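Local coordinates for glycoside hydrolase family 15, cellulose signaling associated protein envoy (PDB 4WUJ) that senses blue light through a flavin mononucleotide bound in its LOV domain and probably integrates light and oxidative-stress signals, at residues 94-99 with 107-112. Sequence-based numbering, arbitrary orientation.
Sequences VQEMRR and VQVRIV. With FMN (flavin mononucleotide), chain I; SO4 (sulfate ion), chain J.
The guanidinium of Arg98 has Gln95 CA on one face, offset toward the rim, and meets the FMN phosphate oxygen O3P at its edge, near its plane. Arg98 NH1 donates to FMN O3P at 2.8 Å with an N-H...O angle of 158°. A sulfate, probably from the crystallisation liquor, accepts a bond from Arg98 NH2 to its O1 and a weak one from Arg98 NE to its O2. The Arg99 guanidinium has the same O1 over one face, toward the rim, and gives a weak bond from NE to O3. Met97 SD lies over the isoalloxazine face at N1, with CE just outside the ring's rim. With CG anti to the backbone N (chi1 -176°) and a bend at chi3, Arg98 doubles back along the helix to the phosphate; an alanine here, lacking the guanidinium and its bonds to phosphate and sulfate, would probably weaken the grip on the phosphate end of FMN.

Toward the strand the buried part of the contact is apolar. Met97 bends at chi3, which sets its CE 3.5 Å from both FMN N1 and Ile111 CD1, touching flavin and strand. Met97 CG rests 4.0 Å from Val109 CG2, while Val94 CG2 reaches the tip of Ile111 from the preceding turn. Ile111, extended with CG1 anti to its backbone N, also brings CD1 to 3.5 Å from FMN O2. At the exposed margin Glu96 slides antiparallel past Val109, its OE1 3.3 Å from Val109 CG1; a water in hydrogen-bonding position to Glu96 OE2 and Gln108 O probably bridges helix and strand.

Helix 92-103 thus packs nearly antiparallel (162° locally) on strand 107-114, an outer strand of the sheet; Arg98 and Val94 meet the phosphate, Met97 and Ile111 the ring, as in the flavin pocket of a LOV domain, a PAS fold.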
# COMPACT_ATOMS: atom_id res chain seq x y z
N VAL C 94 -25.21 -4.74 2.60
CA VAL C 94 -25.09 -4.39 4.01
C VAL C 94 -25.21 -5.58 4.97
O VAL C 94 -24.31 -5.76 5.81
CB VAL C 94 -26.10 -3.27 4.39
CG1 VAL C 94 -26.06 -2.97 5.88
CG2 VAL C 94 -25.78 -2.02 3.61
N GLN C 95 -26.27 -6.40 4.84
CA GLN C 95 -26.44 -7.58 5.72
C GLN C 95 -25.35 -8.61 5.52
O GLN C 95 -24.86 -9.25 6.48
CB GLN C 95 -27.73 -8.40 5.47
CG GLN C 95 -28.99 -7.69 5.16
CD GLN C 95 -30.14 -8.71 4.95
OE1 GLN C 95 -30.38 -9.60 5.79
NE2 GLN C 95 -30.83 -8.61 3.80
N GLU C 96 -25.04 -8.87 4.25
CA GLU C 96 -23.98 -9.82 3.91
C GLU C 96 -22.68 -9.35 4.62
O GLU C 96 -22.02 -10.14 5.29
CB GLU C 96 -23.79 -9.92 2.39
CG GLU C 96 -23.42 -11.32 1.90
CD GLU C 96 -22.95 -11.36 0.43
OE1 GLU C 96 -23.37 -10.51 -0.40
OE2 GLU C 96 -22.12 -12.25 0.11
N MET C 97 -22.34 -8.07 4.50
CA MET C 97 -21.14 -7.58 5.18
C MET C 97 -21.29 -7.78 6.70
O MET C 97 -20.41 -8.34 7.35
CB MET C 97 -20.90 -6.11 4.85
CG MET C 97 -20.26 -5.89 3.47
SD MET C 97 -19.82 -4.18 3.10
CE MET C 97 -21.37 -3.33 3.21
N ARG C 98 -22.46 -7.42 7.23
CA ARG C 98 -22.73 -7.48 8.65
C ARG C 98 -22.54 -8.88 9.19
O ARG C 98 -21.91 -9.08 10.25
CB ARG C 98 -24.15 -7.00 8.94
CG ARG C 98 -24.45 -6.97 10.41
CD ARG C 98 -25.71 -6.21 10.75
NE ARG C 98 -26.87 -6.85 10.15
CZ ARG C 98 -27.63 -6.30 9.21
NH1 ARG C 98 -27.41 -5.06 8.78
NH2 ARG C 98 -28.65 -6.99 8.72
N ARG C 99 -23.04 -9.85 8.42
CA ARG C 99 -23.10 -11.23 8.86
C ARG C 99 -21.74 -11.84 8.68
O ARG C 99 -21.26 -12.61 9.51
CB ARG C 99 -24.16 -12.00 8.05
CG ARG C 99 -25.53 -12.12 8.76
CD ARG C 99 -26.71 -11.67 7.86
NE ARG C 99 -28.01 -11.97 8.44
CZ ARG C 99 -29.16 -12.02 7.76
NH1 ARG C 99 -29.19 -11.79 6.44
NH2 ARG C 99 -30.29 -12.30 8.40
N VAL C 107 -15.59 -11.84 2.81
CA VAL C 107 -16.76 -11.52 2.07
C VAL C 107 -16.44 -10.50 1.04
O VAL C 107 -15.60 -9.62 1.23
CB VAL C 107 -17.87 -10.94 2.99
CG1 VAL C 107 -17.34 -9.74 3.77
CG2 VAL C 107 -19.09 -10.56 2.19
N GLN C 108 -17.12 -10.60 -0.09
CA GLN C 108 -16.93 -9.62 -1.12
C GLN C 108 -18.27 -9.33 -1.73
O GLN C 108 -18.96 -10.25 -2.21
CB GLN C 108 -15.91 -10.10 -2.16
CG GLN C 108 -15.74 -9.16 -3.33
CD GLN C 108 -14.69 -9.66 -4.33
OE1 GLN C 108 -14.84 -10.72 -4.94
NE2 GLN C 108 -13.61 -8.91 -4.45
N VAL C 109 -18.62 -8.06 -1.71
CA VAL C 109 -19.87 -7.60 -2.26
C VAL C 109 -19.62 -6.33 -3.02
O VAL C 109 -18.55 -5.73 -2.97
CB VAL C 109 -20.91 -7.25 -1.14
CG1 VAL C 109 -20.92 -8.33 -0.06
CG2 VAL C 109 -20.62 -5.88 -0.54
N ARG C 110 -20.64 -5.89 -3.73
CA ARG C 110 -20.60 -4.63 -4.41
C ARG C 110 -21.77 -3.89 -3.84
O ARG C 110 -22.79 -4.49 -3.49
CB ARG C 110 -20.70 -4.84 -5.94
CG ARG C 110 -22.09 -4.68 -6.57
CD ARG C 110 -22.18 -5.17 -8.08
NE ARG C 110 -23.58 -5.08 -8.50
CZ ARG C 110 -24.49 -6.06 -8.34
NH1 ARG C 110 -24.13 -7.25 -7.88
NH2 ARG C 110 -25.75 -5.87 -8.70
N ILE C 111 -21.63 -2.58 -3.73
CA ILE C 111 -22.60 -1.83 -3.00
C ILE C 111 -22.41 -0.40 -3.37
O ILE C 111 -21.30 -0.01 -3.74
CB ILE C 111 -22.35 -1.99 -1.42
CG1 ILE C 111 -23.26 -1.08 -0.61
CG2 ILE C 111 -20.87 -1.71 -1.04
CD1 ILE C 111 -23.12 -1.30 0.90
N VAL C 112 -23.44 0.41 -3.21
CA VAL C 112 -23.28 1.82 -3.50
C VAL C 112 -22.81 2.58 -2.31
O VAL C 112 -23.45 2.56 -1.24
CB VAL C 112 -24.58 2.45 -4.00
CG1 VAL C 112 -24.44 3.98 -4.09
CG2 VAL C 112 -24.98 1.80 -5.36
N1 FMN I . -19.34 -0.57 4.07
C2 FMN I . -19.44 0.17 2.91
O2 FMN I . -20.54 0.53 2.50
N3 FMN I . -18.28 0.53 2.22
C4 FMN I . -17.04 0.15 2.66
O4 FMN I . -16.05 0.50 2.02
C4A FMN I . -16.93 -0.60 3.83
N5 FMN I . -15.68 -0.99 4.31
C5A FMN I . -15.59 -1.74 5.45
C6 FMN I . -14.33 -2.12 5.88
C7 FMN I . -14.18 -2.85 7.04
C7M FMN I . -12.79 -3.25 7.46
C8 FMN I . -15.32 -3.22 7.78
C8M FMN I . -15.17 -4.02 9.05
C9 FMN I . -16.60 -2.84 7.33
C9A FMN I . -16.74 -2.10 6.16
N10 FMN I . -17.99 -1.70 5.70
C10 FMN I . -18.09 -0.96 4.53
C1' FMN I . -19.30 -2.08 6.35
C2' FMN I . -19.81 -1.26 7.51
O2' FMN I . -18.71 -0.77 8.24
C3' FMN I . -20.78 -2.15 8.34
O3' FMN I . -20.12 -3.34 8.78
C4' FMN I . -22.02 -2.54 7.50
O4' FMN I . -22.75 -1.37 7.22
C5' FMN I . -22.91 -3.60 8.18
O5' FMN I . -23.19 -3.24 9.52
P FMN I . -24.44 -2.31 9.87
O1P FMN I . -24.33 -2.05 11.37
O2P FMN I . -24.48 -1.00 9.17
O3P FMN I . -25.69 -3.06 9.57
S SO4 J . -29.31 -9.59 11.13
O1 SO4 J . -30.15 -9.32 9.96
O2 SO4 J . -28.95 -8.32 11.77
O3 SO4 J . -28.18 -10.45 10.81
O4 SO4 J . -30.08 -10.31 12.12
O HOH W 1 -21.70 -11.75 -2.91